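Local coordinates for protein tyrosine--tRNA ligase, mitochondrial (Emericella nidulans, PDB 5IHX) that probably attaches L-tyrosine to mitochondrial tRNA(Tyr) at the expense of ATP, as a tyrosyl-tRNA synthetase, at residues E152-K157 against F333-E338. Sequence-based numbering, arbitrary orientation.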
# COMPACT_ATOMS: atom_id res chain seq x y z
N GLU A 152 -36.82 22.29 -2.92
CA GLU A 152 -38.13 22.71 -2.42
C GLU A 152 -38.70 23.85 -3.27
O GLU A 152 -39.88 23.85 -3.60
CB GLU A 152 -38.04 23.13 -0.95
CG GLU A 152 -39.34 23.66 -0.35
CD GLU A 152 -40.39 22.59 -0.15
OE1 GLU A 152 -40.04 21.39 -0.18
OE2 GLU A 152 -41.57 22.95 0.06
N LYS A 153 -37.85 24.83 -3.59
CA LYS A 153 -38.28 25.97 -4.39
C LYS A 153 -38.90 25.52 -5.71
O LYS A 153 -39.85 26.13 -6.19
CB LYS A 153 -37.11 26.92 -4.66
CG LYS A 153 -37.32 27.82 -5.87
CD LYS A 153 -36.20 28.82 -6.08
CE LYS A 153 -36.43 29.63 -7.34
NZ LYS A 153 -35.39 30.67 -7.57
N HIS A 154 -38.35 24.46 -6.29
CA HIS A 154 -38.75 24.01 -7.62
C HIS A 154 -39.73 22.84 -7.59
O HIS A 154 -39.90 22.13 -8.58
CB HIS A 154 -37.51 23.67 -8.44
CG HIS A 154 -36.73 24.87 -8.88
ND1 HIS A 154 -37.14 25.67 -9.93
CD2 HIS A 154 -35.59 25.42 -8.40
CE1 HIS A 154 -36.27 26.66 -10.08
NE2 HIS A 154 -35.33 26.53 -9.17
N GLY A 155 -40.37 22.63 -6.44
CA GLY A 155 -41.48 21.70 -6.34
C GLY A 155 -41.12 20.29 -5.91
O GLY A 155 -41.99 19.41 -5.88
N TYR A 156 -39.85 20.06 -5.58
CA TYR A 156 -39.43 18.74 -5.10
C TYR A 156 -39.52 18.70 -3.58
O TYR A 156 -38.69 19.27 -2.88
CB TYR A 156 -38.00 18.43 -5.57
CG TYR A 156 -37.85 18.49 -7.07
CD1 TYR A 156 -38.10 17.38 -7.86
CD2 TYR A 156 -37.47 19.67 -7.70
CE1 TYR A 156 -37.96 17.44 -9.24
CE2 TYR A 156 -37.34 19.74 -9.07
CZ TYR A 156 -37.59 18.63 -9.84
OH TYR A 156 -37.45 18.70 -11.20
N LYS A 157 -40.55 18.02 -3.09
CA LYS A 157 -40.82 17.95 -1.65
C LYS A 157 -40.18 16.70 -1.06
O LYS A 157 -40.41 15.59 -1.54
CB LYS A 157 -42.32 17.95 -1.39
N PHE A 333 -32.13 23.95 -11.54
CA PHE A 333 -33.27 23.03 -11.52
C PHE A 333 -34.44 23.59 -12.34
O PHE A 333 -35.55 23.07 -12.27
CB PHE A 333 -33.72 22.75 -10.08
CG PHE A 333 -32.91 21.70 -9.36
CD1 PHE A 333 -33.28 21.31 -8.08
CD2 PHE A 333 -31.78 21.14 -9.93
CE1 PHE A 333 -32.55 20.35 -7.39
CE2 PHE A 333 -31.05 20.18 -9.24
CZ PHE A 333 -31.43 19.79 -7.97
N LEU A 334 -34.18 24.65 -13.10
CA LEU A 334 -35.20 25.26 -13.94
C LEU A 334 -35.77 24.23 -14.93
O LEU A 334 -35.00 23.55 -15.61
CB LEU A 334 -34.63 26.45 -14.71
CG LEU A 334 -34.37 27.74 -13.93
CD1 LEU A 334 -33.54 28.69 -14.77
CD2 LEU A 334 -35.68 28.41 -13.53
N PRO A 335 -37.11 24.11 -14.99
CA PRO A 335 -37.71 23.20 -15.97
C PRO A 335 -37.31 23.54 -17.41
O PRO A 335 -37.07 24.71 -17.71
CB PRO A 335 -39.22 23.40 -15.77
CG PRO A 335 -39.35 23.92 -14.39
CD PRO A 335 -38.13 24.74 -14.14
N ILE A 336 -37.24 22.53 -18.27
CA ILE A 336 -36.85 22.74 -19.66
C ILE A 336 -37.79 23.72 -20.37
O ILE A 336 -37.32 24.59 -21.11
CB ILE A 336 -36.81 21.40 -20.44
CG1 ILE A 336 -35.72 20.48 -19.87
CG2 ILE A 336 -36.60 21.64 -21.94
CD1 ILE A 336 -34.30 20.99 -20.03
N PRO A 337 -39.11 23.59 -20.17
CA PRO A 337 -40.03 24.56 -20.77
C PRO A 337 -39.71 26.00 -20.38
O PRO A 337 -39.78 26.89 -21.23
CB PRO A 337 -41.40 24.14 -20.23
CG PRO A 337 -41.26 22.70 -19.95
CD PRO A 337 -39.85 22.50 -19.49
N GLU A 338 -39.37 26.21 -19.12
CA GLU A 338 -39.02 27.55 -18.64
C GLU A 338 -37.72 28.02 -19.29
O GLU A 338 -37.57 29.21 -19.58
CB GLU A 338 -38.90 27.55 -17.12
CG GLU A 338 -38.55 28.91 -16.52
CD GLU A 338 -39.61 29.96 -16.77
OE1 GLU A 338 -40.76 29.59 -17.09
OE2 GLU A 338 -39.29 31.17 -16.66
O HOH W 1 -37.46 21.33 -12.21
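His154 holds CG beside its backbone N, anti to the carbonyl carbon (chi1 -73°), which turns the imidazole toward Phe333; the same rotamer sets CG of Phe333. The backbone places Phe333 CB over one face of the His154 ring, 4.0 Å from its centroid, a CH-pi contact. On that face the carbonyl O of Phe333 lies toward the rim, while CG of the preceding Lys153 lies over the rim of the opposite face. Leu334 points its CB away, yet its branch brings CD2 within 3.9 Å of His154 CE1. Histidine suits this place because it offers a flat face to aliphatic carbon while its NE2 hydrogen-bonds Glu362. Tyr156 CE2 approaches Phe333 CD1 at 4.5 Å, the rings inclined at 67°. No direct hydrogen bond joins the segments; a water donates to Phe333 O at 2.6 Å and binds Tyr156 OH at 2.8 Å, using tyrosine's hydroxyl. Gly155, with positive phi (93°), is the C' residue of a Schellman motif, with bonds from Tyr156 N to Gly151 O and Gly155 N to Glu152 O; a CB here would jam against the preceding carbonyl O. Pro335, its phi restrained by the ring, suits the N-cap of helix 336-348. Within the synthetase family region of this C-terminally truncated chain, this surface contact joins that linker to the end of helix 126-153, which leads on to outermost strand 164-168. The large apolar ring of Phe333 is buried on Tyr150 and on Ala91, Trp92 and Val95 of helix 84-95, where Tyr156 also touches Val95; branched, apolar Leu334 reaches helices 321-331 and 354-368.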